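Local coordinates for protein probable exosome complex exonuclease 2 (Pyrococcus abyssi, PDB 2PO1) that probably serves as a non-catalytic subunit of the archaeal RNA-degrading exosome and helps to structure the active site of its partner Rrp41, at residues Ile135-Phe140 with Pro170-Asn175; Phe201-Asn206 with Gly243-Glu248; Asp29-Gly32 with Tyr36-Ile39; Ala163-Arg168 with Glu270-Ala275. One frame throughout, in Å; residues are numbered along the deposited sequence.

Overall arrangement
Contact 1 lies toward one end of the elongated chain and contacts 2 and 3 toward the other, across the chain's centre and about 44 and 41 Å from it between centres; contact 4 sits between them, nearer the middle. Helix 152-166 of contact 4 joins the two strands of contact 1, and the contacts touch directly where L164 CD2 meets V139 CG1 at 4.0 Å. Helix 247-275 links contact 2, at its start, with contact 4, at its end, about 34 Å apart between centres. Only contact 1 meets the bound nucleotide; the nearest atoms of contacts 4, 2 and 3 stay about 12, 20 and 22 Å from the nucleic acid.

Contact 1. Residues Ile135-Phe140 with Pro170-Asn175; sequences IVRVVF and PKVRYN. With nucleotides of chain A.
R137 reaches from strand 135-147 to the backbone of P170 with both terminal nitrogens of its guanidinium. NH1 gives the firmer hydrogen bond to P170 O (2.7 Å), arriving in the carbonyl plane with a C=O...N angle of 159°. The bond is bent at the hydrogen, and the oxygen lies 27° out of the guanidinium plane. NH2 adds a weak second bond to P170 O at 3.0 Å, so one carbonyl oxygen is held by a two-pronged donor. The chain is straight at chi2 and bends at chi3 (-88°), which turns the guanidinium toward P170 O. E188 is a long, weak ion partner of R137 NH1 and forms a true salt bridge with K171 NZ.

Apolar contact is slight and comes from V172, whose side chain runs past that of R137 in the opposite sense. Its CG2, set beside the backbone N, lies obliquely to the guanidinium, 3.7 Å from R137 NH1. V172 also packs on L70, I130 and V181. The two strands run nearly antiparallel, axes 10.0 Å apart, yet belong to different sheets of the RNase PH fold: 135-147 to the mixed five-stranded sheet, 168-174 to the middle of a small three-stranded one.

Contact with RNA comes from V138 and F140, which flank V139 on the same strand. The F140 ring turns its edge to the sugar of the adenosine nucleotide of chain A, with CE2 3.7 Å from C5'; CZ lies 3.9 Å from C8 of the base. V138 CG1 comes within 4.0 Å of N7 of the same adenine. F140 also packs on a basic side chain of another protein chain.

Contact 2. Residues Phe201-Asn206 with Gly243-Glu248; sequences FAKIGN and GAFKLE
K203 lies along the F245 ring from its first carbon onward. CB starts at the rim, 3.6 Å from F245 CE1 and nearly as close to CZ. With CG anti to the backbone N (chi1 172°) and every later torsion extended, the chain then runs straight over the ring, in the sense opposite to that of the phenylalanine side chain. CD sits above one face, 4.2 Å from the F245 ring centroid and 22° off the normal, a CH-pi contact displaced toward the rim. The same CD already approaches A244 O at 3.3 Å, and CE stays close to this oxygen. NZ closes the run with a hydrogen bond to A244 O (2.8 Å), 22° out of the carbonyl plane.

The stronger partner of NZ is E249, whose OE1 makes a salt bridge with it and also accepts from the backbone N of K246, the N-cap residue of helix 247-275, tying the lysine tip to the start of that helix. K246 NZ forms a salt bridge with an acidic side chain of another protein chain; the backbone of F245 also hydrogen-bonds to that chain. The bond from K246 N to E249 corresponds to one half of a capping box, here at the junction of sheet and helix in the second, C-terminal part of the RNase PH fold (3' exoribonuclease family, domain 2), beside a subunit interface.

Contact 3. Residues Asp29-Gly32 with Tyr36-Ile39; sequences DDRG and YRPI
R31 and R37 lie with their guanidinium planes only 21° apart, but the contact is chiefly aliphatic: R37 CG sits 3.3 Å above the plane of the R31 guanidinium, over its centre, closest to CZ. R31 is placed by an Asx turn, in which D29 OD2 accepts from R31 N at 3.2 Å, approached from well above the carboxylate plane. The same carboxylate meets the R31 guanidinium at its edge. Its OD1 forms a salt bridge with R31 NE (2.7 Å) through the syn lone pair, the oxygen lying 19° out of the guanidinium plane; OD2 adds a long, weak bond. D29 at this edge, with D211 and the carbonyl of D35 at NH1, helps to fix the flat group against R37 CG.

Both arginine chains bend at chi3, and R31 NH2 ends 4.1 Å from R37 NE. The two charges share D211, which makes salt bridges with R31 NH1 and R37 NH2, one to either oxygen. R37 NH1 and NH2 also bond to the carbonyls of D149 and G150; together with D211 these bonds join this loop between helix 13-23 and strand 39-43 to two others of the RNase PH fold. At the base of the R31 guanidinium, CD rests against the peptide of Y36, 3.8 Å from its carbonyl C.

Contact 4. Residues Ala163-Arg168 with Glu270-Ala275; sequences ALLNAR and EAVEKA
L165 and V272 form the apolar centre of this meeting of two helix ends. Their side chains cross at about a right angle, and V272 inserts its CG2 branch, which comes to 3.5 Å from L165 CB and 4.0 Å from L165 CD1. The other branch, CG1, grazes the same CB at 4.1 Å. The backbones come close: the CA atoms of N166 and V272 are 5.8 Å apart.

Next to this pair the contact turns polar. N166 swings CG anti to its own N (chi1 178°), and its ND2 passes near the methyl of A275 at 4.2 Å without a direct polar partner on the facing helix. A water bridges instead: it accepts from N166 ND2 at 3.1 Å and donates to V272 O at 2.6 Å, using a carbonyl near the helix end that A275 N meets only weakly. The rotation of the amide is fixed from its other side, since N166 OD1 accepts from the backbone N of S52.

Further out, V192 and I195 pack on L165, and a bound methylpentanediol, probably from the crystallisation liquor, lies about 4 Å from its side chain. A163 and L164 face V64, I66, V139 and I141 on strands 60-71 and 135-147 of the five-stranded sheet, while A271 and A275 rest on I41 and V43 of one of its edge strands, 39-43. The arrangement is that of two helices laid on one sheet of the RNase PH fold, the C-terminal helix 247-275 ending against the last turn of helix 152-166.

Contact 1. Residues Ile135-Phe140 with Pro170-Asn175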
loop_
_atom_site.group_PDB
_atom_site.type_symbol
_atom_site.label_atom_id
_atom_site.label_comp_id
_atom_site.label_asym_id
_atom_site.label_seq_id
_atom_site.Cartn_x
_atom_site.Cartn_y
_atom_site.Cartn_z
ATOM N N ILE C 135 29.842 -6.716 0.904
ATOM C CA ILE C 135 29.448 -6.672 2.298
ATOM C C ILE C 135 29.916 -5.387 2.885
ATOM O O ILE C 135 31.107 -5.181 3.056
ATOM C CB ILE C 135 30.035 -7.816 3.157
ATOM C CG1 ILE C 135 29.529 -9.182 2.676
ATOM C CG2 ILE C 135 29.717 -7.552 4.668
ATOM C CD1 ILE C 135 30.350 -10.304 3.105
ATOM N N VAL C 136 28.951 -4.526 3.198
ATOM C CA VAL C 136 29.217 -3.260 3.810
ATOM C C VAL C 136 28.338 -3.109 5.059
ATOM O O VAL C 136 27.355 -3.852 5.275
ATOM C CB VAL C 136 29.013 -2.099 2.811
ATOM C CG1 VAL C 136 29.791 -2.376 1.554
ATOM C CG2 VAL C 136 27.554 -1.926 2.468
ATOM N N ARG C 137 28.740 -2.191 5.913
ATOM C CA ARG C 137 27.897 -1.798 6.994
ATOM C C ARG C 137 26.720 -1.001 6.449
ATOM O O ARG C 137 26.872 -0.150 5.546
ATOM C CB ARG C 137 28.663 -0.993 8.051
ATOM C CG ARG C 137 28.314 -1.575 9.406
ATOM C CD ARG C 137 29.012 -0.886 10.482
ATOM N NE ARG C 137 30.331 -1.440 10.792
ATOM C CZ ARG C 137 30.537 -2.516 11.531
ATOM N NH1 ARG C 137 31.774 -2.870 11.809
ATOM N NH2 ARG C 137 29.517 -3.242 11.982
ATOM N N VAL C 138 25.558 -1.329 6.991
ATOM C CA VAL C 138 24.308 -0.655 6.677
ATOM C C VAL C 138 23.862 0.038 7.943
ATOM O O VAL C 138 23.695 -0.593 8.987
ATOM C CB VAL C 138 23.289 -1.671 6.145
ATOM C CG1 VAL C 138 21.974 -0.958 5.771
ATOM C CG2 VAL C 138 23.876 -2.307 4.950
ATOM N N VAL C 139 23.711 1.350 7.849
ATOM C CA VAL C 139 23.376 2.159 9.009
ATOM C C VAL C 139 22.009 2.785 8.817
ATOM O O VAL C 139 21.799 3.582 7.876
ATOM C CB VAL C 139 24.461 3.265 9.247
ATOM C CG1 VAL C 139 24.053 4.183 10.405
ATOM C CG2 VAL C 139 25.793 2.615 9.563
ATOM N N PHE C 140 21.084 2.375 9.668
ATOM C CA PHE C 140 19.751 2.974 9.753
ATOM C C PHE C 140 19.683 4.083 10.813
ATOM O O PHE C 140 19.925 3.861 12.020
ATOM C CB PHE C 140 18.685 1.901 10.075
ATOM C CG PHE C 140 18.604 0.820 9.091
ATOM C CD1 PHE C 140 19.394 -0.309 9.221
ATOM C CD2 PHE C 140 17.715 0.896 8.020
ATOM C CE1 PHE C 140 19.295 -1.348 8.277
ATOM C CE2 PHE C 140 17.631 -0.147 7.076
ATOM C CZ PHE C 140 18.403 -1.256 7.217
ATOM N N PRO C 170 29.502 -3.506 16.129
ATOM C CA PRO C 170 30.379 -4.680 16.230
ATOM C C PRO C 170 31.568 -4.515 15.297
ATOM O O PRO C 170 31.376 -4.148 14.128
ATOM C CB PRO C 170 29.509 -5.836 15.735
ATOM C CG PRO C 170 28.085 -5.343 15.862
ATOM C CD PRO C 170 28.119 -3.859 15.740
ATOM N N LYS C 171 32.779 -4.725 15.828
ATOM C CA LYS C 171 33.957 -4.866 14.986
ATOM C C LYS C 171 33.704 -6.051 14.060
ATOM O O LYS C 171 33.205 -7.102 14.471
ATOM C CB LYS C 171 35.214 -5.157 15.803
ATOM C CG LYS C 171 35.810 -3.958 16.492
ATOM C CD LYS C 171 37.307 -4.029 16.500
ATOM C CE LYS C 171 37.983 -2.732 16.963
ATOM N NZ LYS C 171 37.767 -1.551 16.067
ATOM N N VAL C 172 34.063 -5.876 12.806
ATOM C CA VAL C 172 33.769 -6.895 11.822
ATOM C C VAL C 172 35.090 -7.214 11.143
ATOM O O VAL C 172 35.852 -6.320 10.801
ATOM C CB VAL C 172 32.654 -6.409 10.849
ATOM C CG1 VAL C 172 32.664 -7.170 9.562
ATOM C CG2 VAL C 172 31.309 -6.570 11.505
ATOM N N ARG C 173 35.391 -8.488 10.987
ATOM C CA ARG C 173 36.568 -8.828 10.209
ATOM C C ARG C 173 36.297 -9.836 9.135
ATOM O O ARG C 173 35.641 -10.862 9.363
ATOM C CB ARG C 173 37.753 -9.244 11.082
ATOM C CG ARG C 173 37.393 -9.925 12.387
ATOM C CD ARG C 173 38.671 -10.316 13.146
ATOM N NE ARG C 173 39.200 -11.574 12.654
ATOM C CZ ARG C 173 38.891 -12.765 13.167
ATOM N NH1 ARG C 173 38.044 -12.834 14.201
ATOM N NH2 ARG C 173 39.441 -13.886 12.651
ATOM N N TYR C 174 36.785 -9.486 7.932
ATOM C CA TYR C 174 36.822 -10.422 6.845
ATOM C C TYR C 174 38.011 -11.299 7.122
ATOM O O TYR C 174 39.156 -10.857 7.051
ATOM C CB TYR C 174 37.006 -9.730 5.481
ATOM C CG TYR C 174 37.101 -10.723 4.325
ATOM C CD1 TYR C 174 38.250 -10.809 3.545
ATOM C CD2 TYR C 174 36.040 -11.588 4.036
ATOM C CE1 TYR C 174 38.339 -11.725 2.491
ATOM C CE2 TYR C 174 36.108 -12.488 2.995
ATOM C CZ TYR C 174 37.252 -12.548 2.224
ATOM O OH TYR C 174 37.318 -13.455 1.197
ATOM N N ASN C 175 37.699 -12.535 7.490
ATOM C CA ASN C 175 38.646 -13.631 7.553
ATOM C C ASN C 175 39.129 -14.030 6.147
ATOM O O ASN C 175 38.381 -14.614 5.350
ATOM C CB ASN C 175 38.008 -14.829 8.281
ATOM C CG ASN C 175 38.993 -15.993 8.464
ATOM O OD1 ASN C 175 39.703 -16.350 7.537
ATOM N ND2 ASN C 175 39.037 -16.573 9.661
ATOM P P A A 6 13.123 -0.484 5.413
ATOM O OP1 A A 6 13.114 0.797 6.170
ATOM O OP2 A A 6 13.633 -1.712 6.078
ATOM O "O5'" A A 6 13.990 -0.291 4.073
ATOM C "C5'" A A 6 15.412 -0.098 4.118
ATOM C "C4'" A A 6 15.922 0.876 3.053
ATOM O "O4'" A A 6 17.368 0.750 2.916
ATOM C "C3'" A A 6 15.375 0.704 1.637
ATOM O "O3'" A A 6 15.391 1.983 1.011
ATOM C "C2'" A A 6 16.380 -0.283 1.022
ATOM O "O2'" A A 6 16.498 -0.135 -0.382
ATOM C "C1'" A A 6 17.701 0.054 1.727
ATOM N N9 A A 6 18.506 -1.098 2.126
ATOM C C8 A A 6 18.457 -1.726 3.337
ATOM N N7 A A 6 19.283 -2.734 3.453
ATOM C C5 A A 6 19.931 -2.780 2.228
ATOM C C6 A A 6 20.938 -3.633 1.705
ATOM N N6 A A 6 21.479 -4.639 2.402
ATOM N N1 A A 6 21.371 -3.415 0.439
ATOM C C2 A A 6 20.834 -2.409 -0.257
ATOM N N3 A A 6 19.885 -1.549 0.135
ATOM C C4 A A 6 19.465 -1.776 1.396
#

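Contact 2. Residues Phe201-Asn206 with Gly243-Glu248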
loop_
_atom_site.group_PDB
_atom_site.type_symbol
_atom_site.label_atom_id
_atom_site.label_comp_id
_atom_site.label_asym_id
_atom_site.label_seq_id
_atom_site.Cartn_x
_atom_site.Cartn_y
_atom_site.Cartn_z
ATOM N N PHE C 201 15.625 28.736 10.728
ATOM C CA PHE C 201 15.020 30.043 11.022
ATOM C C PHE C 201 13.603 30.072 10.489
ATOM O O PHE C 201 13.345 29.543 9.406
ATOM C CB PHE C 201 15.818 31.185 10.349
ATOM C CG PHE C 201 17.276 31.188 10.717
ATOM C CD1 PHE C 201 18.154 30.236 10.174
ATOM C CD2 PHE C 201 17.765 32.109 11.631
ATOM C CE1 PHE C 201 19.500 30.207 10.559
ATOM C CE2 PHE C 201 19.118 32.085 12.008
ATOM C CZ PHE C 201 19.971 31.129 11.481
ATOM N N ALA C 202 12.696 30.713 11.228
ATOM C CA ALA C 202 11.359 31.036 10.722
ATOM C C ALA C 202 11.413 32.476 10.283
ATOM O O ALA C 202 11.934 33.304 10.990
ATOM C CB ALA C 202 10.341 30.871 11.815
ATOM N N LYS C 203 10.926 32.769 9.087
ATOM C CA LYS C 203 10.710 34.141 8.728
ATOM C C LYS C 203 9.279 34.476 9.115
ATOM O O LYS C 203 8.316 33.824 8.654
ATOM C CB LYS C 203 10.935 34.350 7.243
ATOM C CG LYS C 203 10.558 35.719 6.742
ATOM C CD LYS C 203 11.261 35.995 5.428
ATOM C CE LYS C 203 10.907 37.387 4.932
ATOM N NZ LYS C 203 11.672 37.632 3.678
ATOM N N ILE C 204 9.146 35.464 9.994
ATOM C CA ILE C 204 7.843 35.999 10.425
ATOM C C ILE C 204 7.821 37.487 10.114
ATOM O O ILE C 204 8.552 38.267 10.723
ATOM C CB ILE C 204 7.622 35.750 11.920
ATOM C CG1 ILE C 204 7.878 34.269 12.233
ATOM C CG2 ILE C 204 6.238 36.241 12.352
ATOM C CD1 ILE C 204 7.772 33.882 13.728
ATOM N N GLY C 205 7.006 37.869 9.137
ATOM C CA GLY C 205 7.102 39.196 8.558
ATOM C C GLY C 205 8.505 39.404 8.008
ATOM O O GLY C 205 8.990 38.610 7.199
ATOM N N ASN C 206 9.176 40.456 8.454
ATOM C CA ASN C 206 10.502 40.761 7.938
ATOM C C ASN C 206 11.598 40.341 8.890
ATOM O O ASN C 206 12.714 40.833 8.832
ATOM C CB ASN C 206 10.603 42.235 7.566
ATOM C CG ASN C 206 9.938 42.522 6.236
ATOM O OD1 ASN C 206 9.710 41.608 5.427
ATOM N ND2 ASN C 206 9.608 43.787 6.003
ATOM N N GLY C 243 6.325 31.384 1.763
ATOM C CA GLY C 243 7.125 32.602 1.998
ATOM C C GLY C 243 8.279 32.708 1.035
ATOM O O GLY C 243 8.480 31.856 0.170
ATOM N N ALA C 244 9.057 33.772 1.226
ATOM C CA ALA C 244 10.119 34.129 0.350
ATOM C C ALA C 244 11.179 34.740 1.228
ATOM O O ALA C 244 10.864 35.382 2.216
ATOM C CB ALA C 244 9.664 35.134 -0.640
ATOM N N PHE C 245 12.432 34.534 0.861
ATOM C CA PHE C 245 13.516 35.133 1.599
ATOM C C PHE C 245 14.237 36.051 0.664
ATOM O O PHE C 245 14.258 35.821 -0.544
ATOM C CB PHE C 245 14.445 34.055 2.103
ATOM C CG PHE C 245 13.860 33.241 3.210
ATOM C CD1 PHE C 245 14.204 33.506 4.523
ATOM C CD2 PHE C 245 12.960 32.222 2.939
ATOM C CE1 PHE C 245 13.705 32.785 5.554
ATOM C CE2 PHE C 245 12.430 31.467 3.986
ATOM C CZ PHE C 245 12.808 31.761 5.323
ATOM N N LYS C 246 14.823 37.095 1.225
ATOM C CA LYS C 246 15.700 37.966 0.504
ATOM C C LYS C 246 17.070 37.315 0.533
ATOM O O LYS C 246 17.377 36.549 1.457
ATOM C CB LYS C 246 15.771 39.338 1.189
ATOM C CG LYS C 246 14.468 40.114 1.197
ATOM C CD LYS C 246 13.982 40.301 -0.222
ATOM C CE LYS C 246 12.852 41.299 -0.283
ATOM N NZ LYS C 246 12.376 41.312 -1.666
ATOM N N LEU C 247 17.872 37.604 -0.477
ATOM C CA LEU C 247 19.242 37.092 -0.555
ATOM C C LEU C 247 20.046 37.471 0.728
ATOM O O LEU C 247 20.837 36.676 1.251
ATOM C CB LEU C 247 19.942 37.678 -1.798
ATOM C CG LEU C 247 21.338 37.219 -2.274
ATOM C CD1 LEU C 247 22.384 38.194 -1.944
ATOM C CD2 LEU C 247 21.709 35.826 -1.778
ATOM N N GLU C 248 19.823 38.679 1.226
ATOM C CA GLU C 248 20.500 39.142 2.428
ATOM C C GLU C 248 19.986 38.421 3.648
ATOM O O GLU C 248 20.693 38.337 4.618
ATOM C CB GLU C 248 20.331 40.636 2.599
ATOM C CG GLU C 248 19.099 41.128 1.895
ATOM C CD GLU C 248 19.347 41.368 0.407
ATOM O OE1 GLU C 248 20.421 41.962 0.039
ATOM O OE2 GLU C 248 18.457 40.967 -0.383
#

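Contact 3. Residues Asp29-Gly32 with Tyr36-Ile39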
loop_
_atom_site.group_PDB
_atom_site.type_symbol
_atom_site.label_atom_id
_atom_site.label_comp_id
_atom_site.label_asym_id
_atom_site.label_seq_id
_atom_site.Cartn_x
_atom_site.Cartn_y
_atom_site.Cartn_z
ATOM N N ASP C 29 8.299 33.650 24.349
ATOM C CA ASP C 29 8.924 33.023 25.504
ATOM C C ASP C 29 10.141 33.792 25.966
ATOM O O ASP C 29 10.970 33.262 26.689
ATOM C CB ASP C 29 9.349 31.596 25.165
ATOM C CG ASP C 29 10.326 31.551 24.007
ATOM O OD1 ASP C 29 10.834 30.457 23.691
ATOM O OD2 ASP C 29 10.600 32.628 23.415
ATOM N N ASP C 30 10.269 35.029 25.506
ATOM C CA ASP C 30 11.310 35.911 25.974
ATOM C C ASP C 30 12.697 35.572 25.447
ATOM O O ASP C 30 13.695 36.151 25.880
ATOM C CB ASP C 30 11.322 35.971 27.510
ATOM C CG ASP C 30 10.044 36.578 28.080
ATOM O OD1 ASP C 30 9.390 35.926 28.932
ATOM O OD2 ASP C 30 9.674 37.687 27.646
ATOM N N ARG C 31 12.761 34.664 24.504
ATOM C CA ARG C 31 14.000 34.372 23.816
ATOM C C ARG C 31 14.392 35.497 22.886
ATOM O O ARG C 31 13.511 36.231 22.424
ATOM C CB ARG C 31 13.789 33.156 22.948
ATOM C CG ARG C 31 14.064 31.878 23.612
ATOM C CD ARG C 31 14.174 30.907 22.497
ATOM N NE ARG C 31 12.879 30.547 21.934
ATOM C CZ ARG C 31 12.751 29.876 20.799
ATOM N NH1 ARG C 31 13.830 29.488 20.130
ATOM N NH2 ARG C 31 11.547 29.498 20.369
ATOM N N GLY C 32 15.696 35.623 22.609
ATOM C CA GLY C 32 16.200 36.565 21.608
ATOM C C GLY C 32 15.906 35.966 20.245
ATOM O O GLY C 32 15.531 34.793 20.158
ATOM N N TYR C 36 18.220 29.598 20.843
ATOM C CA TYR C 36 17.526 28.315 20.942
ATOM C C TYR C 36 16.837 28.256 22.256
ATOM O O TYR C 36 17.301 28.870 23.206
ATOM C CB TYR C 36 18.546 27.172 20.866
ATOM C CG TYR C 36 18.729 26.783 19.451
ATOM C CD1 TYR C 36 19.445 27.591 18.590
ATOM C CD2 TYR C 36 18.129 25.634 18.948
ATOM C CE1 TYR C 36 19.588 27.261 17.262
ATOM C CE2 TYR C 36 18.282 25.300 17.642
ATOM C CZ TYR C 36 18.986 26.113 16.803
ATOM O OH TYR C 36 19.108 25.813 15.466
ATOM N N ARG C 37 15.780 27.444 22.314
ATOM C CA ARG C 37 15.114 27.125 23.564
ATOM C C ARG C 37 16.107 26.268 24.286
ATOM O O ARG C 37 17.063 25.834 23.659
ATOM C CB ARG C 37 13.856 26.311 23.273
ATOM C CG ARG C 37 12.752 27.095 22.663
ATOM C CD ARG C 37 11.693 26.158 22.069
ATOM N NE ARG C 37 12.200 25.498 20.890
ATOM C CZ ARG C 37 11.490 24.614 20.178
ATOM N NH1 ARG C 37 10.280 24.249 20.595
ATOM N NH2 ARG C 37 11.997 24.079 19.060
ATOM N N PRO C 38 15.873 25.964 25.585
ATOM C CA PRO C 38 16.860 25.119 26.208
ATOM C C PRO C 38 17.006 23.793 25.506
ATOM O O PRO C 38 16.019 23.244 25.020
ATOM C CB PRO C 38 16.328 24.950 27.645
ATOM C CG PRO C 38 15.480 26.143 27.886
ATOM C CD PRO C 38 14.804 26.328 26.533
ATOM N N ILE C 39 18.254 23.331 25.382
ATOM C CA ILE C 39 18.545 22.115 24.640
ATOM C C ILE C 39 18.955 21.078 25.640
ATOM O O ILE C 39 19.733 21.358 26.553
ATOM C CB ILE C 39 19.659 22.319 23.621
ATOM C CG1 ILE C 39 19.164 23.228 22.485
ATOM C CG2 ILE C 39 19.998 20.975 22.951
ATOM C CD1 ILE C 39 20.310 23.843 21.625
#

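Contact 4. Residues Ala163-Arg168 with Glu270-Ala275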
loop_
_atom_site.group_PDB
_atom_site.type_symbol
_atom_site.label_atom_id
_atom_site.label_comp_id
_atom_site.label_asym_id
_atom_site.label_seq_id
_atom_site.Cartn_x
_atom_site.Cartn_y
_atom_site.Cartn_z
ATOM N N ALA C 163 23.464 10.701 17.740
ATOM C CA ALA C 163 23.268 9.256 17.875
ATOM C C ALA C 163 24.414 8.545 17.111
ATOM O O ALA C 163 25.012 7.579 17.591
ATOM C CB ALA C 163 21.904 8.863 17.340
ATOM N N LEU C 164 24.786 9.080 15.945
ATOM C CA LEU C 164 25.890 8.504 15.132
ATOM C C LEU C 164 27.225 8.587 15.872
ATOM O O LEU C 164 28.056 7.645 15.856
ATOM C CB LEU C 164 25.938 9.266 13.807
ATOM C CG LEU C 164 24.853 8.864 12.838
ATOM C CD1 LEU C 164 24.906 9.862 11.737
ATOM C CD2 LEU C 164 25.212 7.488 12.273
ATOM N N LEU C 165 27.437 9.710 16.545
ATOM C CA LEU C 165 28.622 9.869 17.379
ATOM C C LEU C 165 28.581 8.912 18.541
ATOM O O LEU C 165 29.590 8.449 18.960
ATOM C CB LEU C 165 28.754 11.281 17.920
ATOM C CG LEU C 165 29.124 12.293 16.830
ATOM C CD1 LEU C 165 28.751 13.683 17.328
ATOM C CD2 LEU C 165 30.603 12.153 16.431
ATOM N N ASN C 166 27.387 8.619 19.040
ATOM C CA ASN C 166 27.212 7.670 20.147
ATOM C C ASN C 166 27.335 6.201 19.753
ATOM O O ASN C 166 27.450 5.311 20.620
ATOM C CB ASN C 166 25.803 7.860 20.721
ATOM C CG ASN C 166 25.500 6.916 21.836
ATOM O OD1 ASN C 166 24.576 6.177 21.751
ATOM N ND2 ASN C 166 26.290 6.958 22.906
ATOM N N ALA C 167 27.276 5.943 18.458
ATOM C CA ALA C 167 27.076 4.616 17.978
ATOM C C ALA C 167 28.346 3.859 18.192
ATOM O O ALA C 167 29.453 4.407 18.046
ATOM C CB ALA C 167 26.695 4.633 16.524
ATOM N N ARG C 168 28.151 2.642 18.663
ATOM C CA ARG C 168 29.203 1.649 18.759
ATOM C C ARG C 168 28.631 0.429 18.077
ATOM O O ARG C 168 27.558 -0.044 18.425
ATOM C CB ARG C 168 29.591 1.358 20.205
ATOM C CG ARG C 168 30.359 2.507 20.810
ATOM C CD ARG C 168 31.200 2.144 21.964
ATOM N NE ARG C 168 32.351 1.279 21.603
ATOM C CZ ARG C 168 33.580 1.694 21.268
ATOM N NH1 ARG C 168 33.897 2.995 21.184
ATOM N NH2 ARG C 168 34.500 0.778 20.969
ATOM N N GLU C 270 29.658 17.208 24.172
ATOM C CA GLU C 270 29.565 17.100 25.637
ATOM C C GLU C 270 28.664 15.899 25.997
ATOM O O GLU C 270 29.017 15.045 26.793
ATOM C CB GLU C 270 28.973 18.414 26.144
ATOM C CG GLU C 270 28.868 18.602 27.649
ATOM C CD GLU C 270 28.716 20.096 28.075
ATOM O OE1 GLU C 270 29.007 20.388 29.255
ATOM O OE2 GLU C 270 28.317 20.978 27.245
ATOM N N ALA C 271 27.510 15.826 25.376
ATOM C CA ALA C 271 26.565 14.709 25.610
ATOM C C ALA C 271 27.214 13.420 25.207
ATOM O O ALA C 271 27.103 12.416 25.901
ATOM C CB ALA C 271 25.305 14.902 24.810
ATOM N N VAL C 272 27.876 13.454 24.063
ATOM C CA VAL C 272 28.505 12.253 23.502
ATOM C C VAL C 272 29.570 11.775 24.484
ATOM O O VAL C 272 29.584 10.619 24.879
ATOM C CB VAL C 272 29.097 12.535 22.148
ATOM C CG1 VAL C 272 30.115 11.440 21.762
ATOM C CG2 VAL C 272 27.952 12.639 21.093
ATOM N N GLU C 273 30.432 12.698 24.908
ATOM C CA GLU C 273 31.432 12.412 25.886
ATOM C C GLU C 273 30.895 11.997 27.239
ATOM O O GLU C 273 31.488 11.167 27.900
ATOM C CB GLU C 273 32.326 13.627 26.032
ATOM C CG GLU C 273 33.274 13.728 24.863
ATOM C CD GLU C 273 33.989 12.399 24.604
ATOM O OE1 GLU C 273 34.901 12.077 25.402
ATOM O OE2 GLU C 273 33.601 11.684 23.621
ATOM N N LYS C 274 29.789 12.592 27.669
ATOM C CA LYS C 274 29.216 12.230 28.981
ATOM C C LYS C 274 28.802 10.753 29.025
ATOM O O LYS C 274 28.989 10.089 30.059
ATOM C CB LYS C 274 28.022 13.124 29.363
ATOM C CG LYS C 274 27.463 12.808 30.748
ATOM C CD LYS C 274 26.156 13.538 31.028
ATOM C CE LYS C 274 25.735 13.383 32.508
ATOM N NZ LYS C 274 24.549 14.231 32.872
ATOM N N ALA C 275 28.262 10.235 27.919
ATOM C CA ALA C 275 27.742 8.848 27.917
ATOM C C ALA C 275 28.853 7.810 27.979
ATOM O O ALA C 275 28.600 6.652 28.296
ATOM C CB ALA C 275 26.832 8.568 26.711
HETATM O O HOH W 1 28.789 8.662 23.398
#